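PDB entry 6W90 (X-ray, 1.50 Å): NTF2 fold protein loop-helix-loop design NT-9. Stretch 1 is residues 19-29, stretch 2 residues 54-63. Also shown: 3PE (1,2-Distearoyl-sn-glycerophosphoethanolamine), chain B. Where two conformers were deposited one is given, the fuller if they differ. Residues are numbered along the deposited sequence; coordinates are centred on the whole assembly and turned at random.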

ATOM      1  N   LEU A  19       1.003  -0.105 -12.375  1.00 20.82           N
ATOM      2  CA  LEU A  19      -0.320   0.399 -12.722  1.00 22.64           C
ATOM      3  C   LEU A  19      -0.531   1.800 -12.182  1.00 21.30           C
ATOM      4  O   LEU A  19      -1.179   2.643 -12.813  1.00 24.00           O
ATOM      5  CB  LEU A  19      -1.400  -0.512 -12.156  1.00 23.54           C
ATOM      6  CG  LEU A  19      -1.490  -1.828 -12.897  1.00 25.73           C
ATOM      7  CD1 LEU A  19      -2.539  -2.704 -12.181  1.00 26.00           C
ATOM      8  CD2 LEU A  19      -1.840  -1.705 -14.361  1.00 29.81           C
ATOM      9  N   LEU A  20      -0.049   2.037 -10.980  1.00 21.42           N
ATOM     10  CA  LEU A  20      -0.187   3.344 -10.372  1.00 23.57           C
ATOM     11  C   LEU A  20       0.398   4.420 -11.271  1.00 23.18           C
ATOM     12  O   LEU A  20      -0.185   5.506 -11.401  1.00 28.88           O
ATOM     13  CB  LEU A  20       0.480   3.308  -9.005  1.00 24.75           C
ATOM     14  CG  LEU A  20       0.343   4.546  -8.129  1.00 29.67           C
ATOM     15  CD1 LEU A  20      -1.076   4.769  -7.765  1.00 34.77           C
ATOM     16  CD2 LEU A  20       1.228   4.333  -6.905  1.00 32.08           C
ATOM     17  N   TYR A  21       1.500   4.120 -11.959  1.00 22.66           N
ATOM     18  CA  TYR A  21       2.161   5.106 -12.810  1.00 25.66           C
ATOM     19  C   TYR A  21       1.621   5.122 -14.222  1.00 32.58           C
ATOM     20  O   TYR A  21       1.643   6.168 -14.880  1.00 36.43           O
ATOM     21  CB  TYR A  21       3.687   4.844 -12.817  1.00 26.85           C
ATOM     22  CG  TYR A  21       4.266   5.382 -11.555  1.00 23.07           C
ATOM     23  CD1 TYR A  21       4.396   6.765 -11.379  1.00 22.61           C
ATOM     24  CD2 TYR A  21       4.676   4.555 -10.540  1.00 22.17           C
ATOM     25  CE1 TYR A  21       4.890   7.258 -10.221  1.00 23.28           C
ATOM     26  CE2 TYR A  21       5.134   5.055  -9.380  1.00 22.53           C
ATOM     27  CZ  TYR A  21       5.257   6.415  -9.234  1.00 24.05           C
ATOM     28  OH  TYR A  21       5.738   6.926  -8.064  1.00 27.58           O
ATOM     29  N   THR A  22       1.090   4.010 -14.696  1.00 28.01           N
ATOM     30  CA  THR A  22       0.739   3.928 -16.102  1.00 28.37           C
ATOM     31  C   THR A  22      -0.749   3.978 -16.376  1.00 30.14           C
ATOM     32  O   THR A  22      -1.146   4.440 -17.435  1.00 33.16           O
ATOM     33  CB  THR A  22       1.258   2.632 -16.738  1.00 35.45           C
ATOM     34  OG1 THR A  22       0.541   1.532 -16.163  1.00 40.78           O
ATOM     35  CG2 THR A  22       2.721   2.490 -16.551  1.00 32.33           C
ATOM     36  N   ASP A  23      -1.579   3.454 -15.486  1.00 27.97           N
ATOM     37  CA  ASP A  23      -3.022   3.380 -15.717  1.00 31.17           C
ATOM     38  C   ASP A  23      -3.689   3.478 -14.356  1.00 34.66           C
ATOM     39  O   ASP A  23      -4.163   2.487 -13.809  1.00 29.70           O
ATOM     40  CB  ASP A  23      -3.382   2.080 -16.432  1.00 31.53           C
ATOM     41  CG  ASP A  23      -4.826   2.025 -16.893  1.00 39.93           C
ATOM     42  OD1 ASP A  23      -5.658   2.814 -16.391  1.00 38.28           O
ATOM     43  OD2 ASP A  23      -5.108   1.172 -17.766  1.00 45.09           O
ATOM     44  N   PRO A  24      -3.690   4.665 -13.760  1.00 36.04           N
ATOM     45  CA  PRO A  24      -4.172   4.784 -12.373  1.00 36.87           C
ATOM     46  C   PRO A  24      -5.621   4.399 -12.185  1.00 38.44           C
ATOM     47  O   PRO A  24      -6.010   3.999 -11.080  1.00 36.58           O
ATOM     48  CB  PRO A  24      -3.925   6.267 -12.051  1.00 38.32           C
ATOM     49  CG  PRO A  24      -3.564   6.920 -13.390  1.00 36.03           C
ATOM     50  CD  PRO A  24      -2.935   5.849 -14.192  1.00 40.24           C
ATOM     51  N   ASP A  25      -6.441   4.499 -13.224  1.00 34.07           N
ATOM     52  CA  ASP A  25      -7.822   4.067 -13.069  1.00 33.20           C
ATOM     53  C   ASP A  25      -7.888   2.551 -12.935  1.00 34.57           C
ATOM     54  O   ASP A  25      -8.703   2.031 -12.169  1.00 38.14           O
ATOM     55  CB  ASP A  25      -8.662   4.572 -14.237  1.00 40.95           C
ATOM     56  CG  ASP A  25      -9.037   6.045 -14.092  1.00 56.24           C
ATOM     57  OD1 ASP A  25      -8.873   6.611 -12.987  1.00 60.94           O
ATOM     58  OD2 ASP A  25      -9.504   6.642 -15.085  1.00 63.79           O
ATOM     59  N   GLN A  26      -7.017   1.831 -13.655  1.00 30.42           N
ATOM     60  CA  GLN A  26      -6.922   0.378 -13.510  1.00 29.17           C
ATOM     61  C   GLN A  26      -6.293  -0.008 -12.171  1.00 26.94           C
ATOM     62  O   GLN A  26      -6.640  -1.039 -11.582  1.00 28.50           O
ATOM     63  CB  GLN A  26      -6.092  -0.197 -14.664  1.00 33.64           C
ATOM     64  CG  GLN A  26      -6.078  -1.712 -14.755  1.00 42.19           C
ATOM     65  CD  GLN A  26      -5.329  -2.220 -15.993  1.00 58.18           C
ATOM     66  OE1 GLN A  26      -5.224  -1.525 -17.011  1.00 62.32           O
ATOM     67  NE2 GLN A  26      -4.796  -3.434 -15.899  1.00 62.92           N
ATOM     68  N   PHE A  27      -5.323   0.775 -11.707  1.00 25.93           N
ATOM     69  CA  PHE A  27      -4.787   0.576 -10.368  1.00 22.45           C
ATOM     70  C   PHE A  27      -5.926   0.548  -9.356  1.00 25.70           C
ATOM     71  O   PHE A  27      -6.015  -0.355  -8.520  1.00 22.96           O
ATOM     72  CB  PHE A  27      -3.760   1.687 -10.034  1.00 21.23           C
ATOM     73  CG  PHE A  27      -3.372   1.722  -8.585  1.00 23.05           C
ATOM     74  CD1 PHE A  27      -2.402   0.862  -8.111  1.00 23.36           C
ATOM     75  CD2 PHE A  27      -3.974   2.605  -7.708  1.00 25.09           C
ATOM     76  CE1 PHE A  27      -2.036   0.860  -6.778  1.00 26.24           C
ATOM     77  CE2 PHE A  27      -3.654   2.587  -6.345  1.00 25.46           C
ATOM     78  CZ  PHE A  27      -2.669   1.725  -5.882  1.00 24.64           C
ATOM     79  N   LYS A  28      -6.806   1.540  -9.417  0.53 27.24           N
ATOM     80  CA  LYS A  28      -7.856   1.631  -8.411  0.53 29.06           C
ATOM     81  C   LYS A  28      -8.856   0.492  -8.544  0.53 29.42           C
ATOM     82  O   LYS A  28      -9.295  -0.075  -7.539  0.53 31.10           O
ATOM     83  CB  LYS A  28      -8.556   2.982  -8.522  0.53 32.84           C
ATOM     84  CG  LYS A  28      -9.775   3.141  -7.648  0.53 36.02           C
ATOM     85  CD  LYS A  28     -10.132   4.599  -7.574  0.53 34.91           C
ATOM     86  CE  LYS A  28     -11.459   4.811  -6.938  0.53 37.85           C
ATOM     87  NZ  LYS A  28     -11.662   6.279  -6.761  0.53 42.02           N
ATOM     88  N   LYS A  29      -9.243   0.154  -9.774  1.00 29.54           N
ATOM     89  CA  LYS A  29     -10.198  -0.923  -9.977  1.00 32.79           C
ATOM     90  C   LYS A  29      -9.590  -2.240  -9.534  1.00 32.17           C
ATOM     91  O   LYS A  29     -10.193  -3.003  -8.771  1.00 32.70           O
ATOM     92  CB  LYS A  29     -10.619  -0.942 -11.445  1.00 41.35           C
ATOM     93  CG  LYS A  29     -11.735  -1.908 -11.785  1.00 56.08           C
ATOM     94  CD  LYS A  29     -12.104  -1.861 -13.279  1.00 69.98           C
ATOM     95  CE  LYS A  29     -13.012  -3.030 -13.675  1.00 77.36           C
ATOM     96  NZ  LYS A  29     -12.336  -4.351 -13.453  1.00 78.88           N
ATOM     97  N   LEU A  54     -12.043   3.605   0.609  1.00 28.15           N
ATOM     98  CA  LEU A  54     -11.101   3.196  -0.433  1.00 27.96           C
ATOM     99  C   LEU A  54     -11.168   4.062  -1.687  1.00 28.36           C
ATOM    100  O   LEU A  54     -10.139   4.289  -2.331  1.00 28.36           O
ATOM    101  CB  LEU A  54     -11.325   1.732  -0.814  1.00 27.71           C
ATOM    102  CG  LEU A  54     -10.539   0.730   0.033  1.00 29.29           C
ATOM    103  CD1 LEU A  54     -10.930  -0.672  -0.456  1.00 30.11           C
ATOM    104  CD2 LEU A  54      -9.061   0.956  -0.058  1.00 27.15           C
ATOM    105  N   ASP A  55     -12.345   4.516  -2.103  1.00 28.75           N
ATOM    106  CA  ASP A  55     -12.386   5.249  -3.366  1.00 29.16           C
ATOM    107  C   ASP A  55     -11.505   6.486  -3.275  1.00 30.27           C
ATOM    108  O   ASP A  55     -10.681   6.754  -4.159  1.00 29.57           O
ATOM    109  CB  ASP A  55     -13.818   5.628  -3.733  1.00 40.51           C
ATOM    110  CG  ASP A  55     -14.625   4.449  -4.261  1.00 54.83           C
ATOM    111  OD1 ASP A  55     -14.020   3.474  -4.772  1.00 56.10           O
ATOM    112  OD2 ASP A  55     -15.876   4.513  -4.170  1.00 61.91           O
ATOM    113  N   ARG A  56     -11.640   7.240  -2.193  0.70 29.61           N
ATOM    114  CA  ARG A  56     -10.878   8.474  -2.077  0.70 29.99           C
ATOM    115  C   ARG A  56      -9.444   8.206  -1.638  0.70 29.59           C
ATOM    116  O   ARG A  56      -8.534   8.954  -2.011  0.70 29.85           O
ATOM    117  CB  ARG A  56     -11.577   9.417  -1.101  0.70 30.44           C
ATOM    118  CG  ARG A  56     -12.884  10.025  -1.609  0.70 31.88           C
ATOM    119  CD  ARG A  56     -13.416  11.013  -0.591  0.70 32.82           C
ATOM    120  NE  ARG A  56     -14.731  11.552  -0.931  0.70 35.54           N
ATOM    121  CZ  ARG A  56     -14.938  12.613  -1.704  0.70 36.91           C
ATOM    122  NH1 ARG A  56     -13.916  13.258  -2.260  0.70 37.35           N
ATOM    123  NH2 ARG A  56     -16.186  13.015  -1.920  0.70 35.72           N
ATOM    124  N   PHE A  57      -9.227   7.133  -0.879  1.00 29.01           N
ATOM    125  CA  PHE A  57      -7.874   6.765  -0.464  1.00 28.63           C
ATOM    126  C   PHE A  57      -7.039   6.360  -1.664  1.00 28.66           C
ATOM    127  O   PHE A  57      -5.891   6.795  -1.813  1.00 28.68           O
ATOM    128  CB  PHE A  57      -7.986   5.621   0.552  1.00 28.11           C
ATOM    129  CG  PHE A  57      -6.690   5.168   1.159  1.00 29.70           C
ATOM    130  CD1 PHE A  57      -5.890   4.230   0.523  1.00 36.87           C
ATOM    131  CD2 PHE A  57      -6.300   5.632   2.392  1.00 29.42           C
ATOM    132  CE1 PHE A  57      -4.715   3.791   1.097  1.00 39.56           C
ATOM    133  CE2 PHE A  57      -5.109   5.200   2.962  1.00 33.07           C
ATOM    134  CZ  PHE A  57      -4.330   4.281   2.314  1.00 36.58           C
ATOM    135  N   LEU A  58      -7.610   5.555  -2.552  1.00 28.51           N
ATOM    136  CA  LEU A  58      -6.864   5.150  -3.740  1.00 28.56           C
ATOM    137  C   LEU A  58      -6.631   6.332  -4.679  1.00 30.32           C
ATOM    138  O   LEU A  58      -5.542   6.440  -5.249  1.00 30.63           O
ATOM    139  CB  LEU A  58      -7.602   3.995  -4.407  1.00 28.41           C
ATOM    140  CG  LEU A  58      -7.671   2.726  -3.552  1.00 27.92           C
ATOM    141  CD1 LEU A  58      -8.670   1.772  -4.200  1.00 27.92           C
ATOM    142  CD2 LEU A  58      -6.278   2.074  -3.432  1.00 27.69           C
ATOM    143  N   ASP A  59      -7.579   7.273  -4.778  1.00 29.57           N
ATOM    144  CA  ASP A  59      -7.336   8.492  -5.545  1.00 32.05           C
ATOM    145  C   ASP A  59      -6.154   9.279  -4.982  1.00 36.48           C
ATOM    146  O   ASP A  59      -5.381   9.889  -5.736  1.00 39.44           O
ATOM    147  CB  ASP A  59      -8.564   9.398  -5.536  1.00 33.62           C
ATOM    148  CG  ASP A  59      -9.715   8.857  -6.348  1.00 47.86           C
ATOM    149  OD1 ASP A  59      -9.512   7.954  -7.179  1.00 49.95           O
ATOM    150  OD2 ASP A  59     -10.839   9.368  -6.159  1.00 52.83           O
ATOM    151  N   ALA A  60      -6.015   9.300  -3.655  1.00 30.09           N
ATOM    152  CA  ALA A  60      -4.944  10.067  -3.035  1.00 31.09           C
ATOM    153  C   ALA A  60      -3.590   9.457  -3.368  1.00 34.67           C
ATOM    154  O   ALA A  60      -2.631  10.184  -3.654  1.00 35.68           O
ATOM    155  CB  ALA A  60      -5.163  10.150  -1.527  1.00 30.69           C
ATOM    156  N   MET A  61      -3.508   8.120  -3.384  1.00 32.07           N
ATOM    157  CA  MET A  61      -2.290   7.445  -3.833  1.00 33.28           C
ATOM    158  C   MET A  61      -1.941   7.787  -5.275  1.00 32.30           C
ATOM    159  O   MET A  61      -0.763   7.942  -5.609  1.00 32.50           O
ATOM    160  CB  MET A  61      -2.443   5.928  -3.722  1.00 31.73           C
ATOM    161  CG  MET A  61      -2.615   5.466  -2.321  1.00 34.24           C
ATOM    162  SD  MET A  61      -2.703   3.689  -2.261  1.00 32.12           S
ATOM    163  CE  MET A  61      -0.980   3.397  -2.521  1.00 33.09           C
ATOM    164  N   GLN A  62      -2.940   7.874  -6.158  1.00 36.36           N
ATOM    165  CA  GLN A  62      -2.650   8.223  -7.546  1.00 43.88           C
ATOM    166  C   GLN A  62      -1.957   9.574  -7.630  1.00 44.13           C
ATOM    167  O   GLN A  62      -1.030   9.764  -8.423  1.00 44.07           O
ATOM    168  CB  GLN A  62      -3.931   8.248  -8.385  1.00 54.61           C
ATOM    169  CG  GLN A  62      -3.766   8.871  -9.792  1.00 67.30           C
ATOM    170  CD  GLN A  62      -5.096   9.064 -10.531  1.00 75.71           C
ATOM    171  OE1 GLN A  62      -6.177   8.810  -9.979  1.00 75.80           O
ATOM    172  NE2 GLN A  62      -5.019   9.502 -11.788  1.00 79.18           N
ATOM    173  N   GLU A  63      -2.388  10.529  -6.819  0.60 41.64           N
ATOM    174  CA  GLU A  63      -1.779  11.845  -6.937  0.60 43.49           C
ATOM    175  C   GLU A  63      -0.427  11.890  -6.236  0.60 41.56           C
ATOM    176  O   GLU A  63       0.521  12.483  -6.761  0.60 40.37           O
ATOM    177  CB  GLU A  63      -2.713  12.920  -6.392  0.60 46.64           C
ATOM    178  CG  GLU A  63      -2.293  14.306  -6.839  0.60 50.98           C
ATOM    179  CD  GLU A  63      -3.463  15.238  -6.973  0.60 55.30           C
ATOM    180  OE1 GLU A  63      -3.239  16.460  -7.127  0.60 55.96           O
ATOM    181  OE2 GLU A  63      -4.609  14.740  -6.912  0.60 55.91           O
TER
HETATM  182  P   3PE B 201       9.646   8.053   6.155  1.00 33.40           P
HETATM  183  N   3PE B 201       8.506   5.695   9.664  1.00 78.91           N
HETATM  184  O11 3PE B 201       8.334   7.698   5.224  1.00 44.36           O
HETATM  185  O12 3PE B 201      10.896   7.525   5.500  1.00 30.56           O
HETATM  186  O13 3PE B 201       9.502   7.228   7.590  1.00 43.90           O
HETATM  187  O14 3PE B 201       9.742   9.538   6.500  1.00 31.72           O
HETATM  188  C11 3PE B 201       9.718   5.839   7.602  1.00 61.76           C
HETATM  189  C12 3PE B 201       9.767   5.342   9.041  1.00 72.87           C
HETATM  190  C1  3PE B 201       7.090   8.174   5.662  1.00 63.06           C
HETATM  191  C2  3PE B 201       6.003   7.940   4.602  1.00 71.51           C
HETATM  192  C3  3PE B 201       6.243   6.534   4.047  1.00 71.30           C
HETATM  193  O31 3PE B 201       5.136   6.071   3.332  1.00 67.92           O
HETATM  194  O32 3PE B 201       5.604   7.632   1.792  1.00 70.42           O
HETATM  195  C31 3PE B 201       4.870   6.783   2.158  1.00 65.63           C
HETATM  196  C32 3PE B 201       3.615   6.454   1.359  1.00 58.17           C
HETATM  197  C33 3PE B 201       3.650   6.989  -0.071  1.00 51.56           C
HETATM  198  C34 3PE B 201       2.894   5.970  -0.923  1.00 48.90           C
HETATM  199  C35 3PE B 201       2.464   6.540  -2.269  1.00 50.96           C
HETATM  200  C36 3PE B 201       3.220   5.808  -3.382  1.00 56.99           C
HETATM  201  C37 3PE B 201       2.627   4.422  -3.671  1.00 62.12           C
HETATM  202  C38 3PE B 201       3.161   3.328  -2.738  1.00 61.84           C
HETATM  203  C39 3PE B 201       3.245   1.962  -3.437  1.00 59.02           C
HETATM  204  C3A 3PE B 201       1.859   1.379  -3.743  1.00 56.09           C
HETATM  205  C3B 3PE B 201       1.927  -0.109  -4.105  1.00 54.86           C
HETATM  206  C3C 3PE B 201       1.473  -0.964  -2.919  1.00 54.50           C
HETATM  207  C3D 3PE B 201       1.228  -2.416  -3.333  1.00 55.47           C
HETATM  208  C3E 3PE B 201       0.981  -3.258  -2.077  1.00 59.30           C
HETATM  209  C3F 3PE B 201       1.181  -4.750  -2.373  1.00 68.83           C
HETATM  210  C3G 3PE B 201       1.009  -5.584  -1.097  1.00 75.69           C
HETATM  211  C3H 3PE B 201       1.789  -6.907  -1.116  1.00 79.83           C
HETATM  212  C3I 3PE B 201       1.104  -8.004  -1.936  1.00 79.67           C
HETATM  213  O21 3PE B 201       4.751   8.041   5.218  1.00 73.70           O
HETATM  214  O22 3PE B 201       4.073   9.797   3.943  1.00 72.47           O
HETATM  215  C21 3PE B 201       3.847   9.068   4.860  1.00 69.83           C
HETATM  216  C22 3PE B 201       2.560   9.221   5.696  1.00 59.07           C
HETATM  217  C23 3PE B 201       1.285   8.855   4.920  1.00 51.97           C
HETATM  218  C24 3PE B 201       1.114   7.344   4.726  1.00 45.45           C
HETATM  219  C25 3PE B 201      -0.077   7.002   3.815  1.00 44.62           C
HETATM  220  C26 3PE B 201       0.144   5.586   3.278  1.00 47.22           C
HETATM  221  C27 3PE B 201      -0.867   5.179   2.204  1.00 47.37           C
HETATM  222  C28 3PE B 201      -0.527   3.792   1.635  1.00 46.08           C
HETATM  223  C29 3PE B 201      -1.035   2.594   2.462  1.00 48.42           C
HETATM  224  C2A 3PE B 201      -0.927   1.274   1.673  1.00 47.53           C
HETATM  225  C2B 3PE B 201      -2.251   0.815   1.059  1.00 44.68           C
HETATM  226  C2C 3PE B 201      -2.017  -0.215  -0.052  1.00 43.81           C
HETATM  227  C2D 3PE B 201      -3.128  -0.077  -1.091  1.00 43.45           C
HETATM  228  C2E 3PE B 201      -3.097  -1.189  -2.131  1.00 43.78           C
HETATM  229  C2F 3PE B 201      -2.133  -0.847  -3.264  1.00 45.98           C

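Stretch 1 carries the end of one helix, a break at Asp23 and the start of a second helix. That second helix packs against the helix of stretch 2 with their axes 9.9 Å apart and 143° between their directions, so the two helices run roughly antiparallel. Together the stretches bury 481 Å².

Leu19 does not reach stretch 2. Leu20 is the first residue to touch it. Its CB points sideways, but the side chain extends so that CD1 lies 3.8 Å from Gln62 CA and 4.4 Å from Met61 CB. Its other methyl, CD2, meets the lipid at 3PE C37, 3.5 Å away. A branched apolar side chain suits this buried place between helix and acyl chain.

Tyr21 and Thr22 are exposed and make no contact with stretch 2. Asp23 caps the second helix: its OD1 accepts from Gln26 N at 3.2 Å.

Pro24 follows in the first turn, where its lack of an N-H costs no helical bond. It points toward stretch 2, and its CG lies 3.4 Å from Gln62 NE2.

Phe27 is buried and points toward the other helix. Its CE2 lies 4.0 Å from Leu58 CD2, and its CZ lies 4.1 Å from Met61 CE. Met61 SD sits at the edge of the Phe27 ring, 5.4 Å from its centroid. Phe27 CZ is also 3.7 Å from 3PE C2F, so the ring packs against both protein and lipid.

Lys28 is the most covered residue, at 113 Å². All four of its chi angles are t, and the extended chain carries NZ to the acidic side of stretch 2. NZ donates to Asp59 OD1 at 2.8 Å, in a salt bridge, and to Asp55 O, also at 2.8 Å. Its aliphatic part is used too: CG lies 3.9 Å from Leu58 CD1. Lys29 points away.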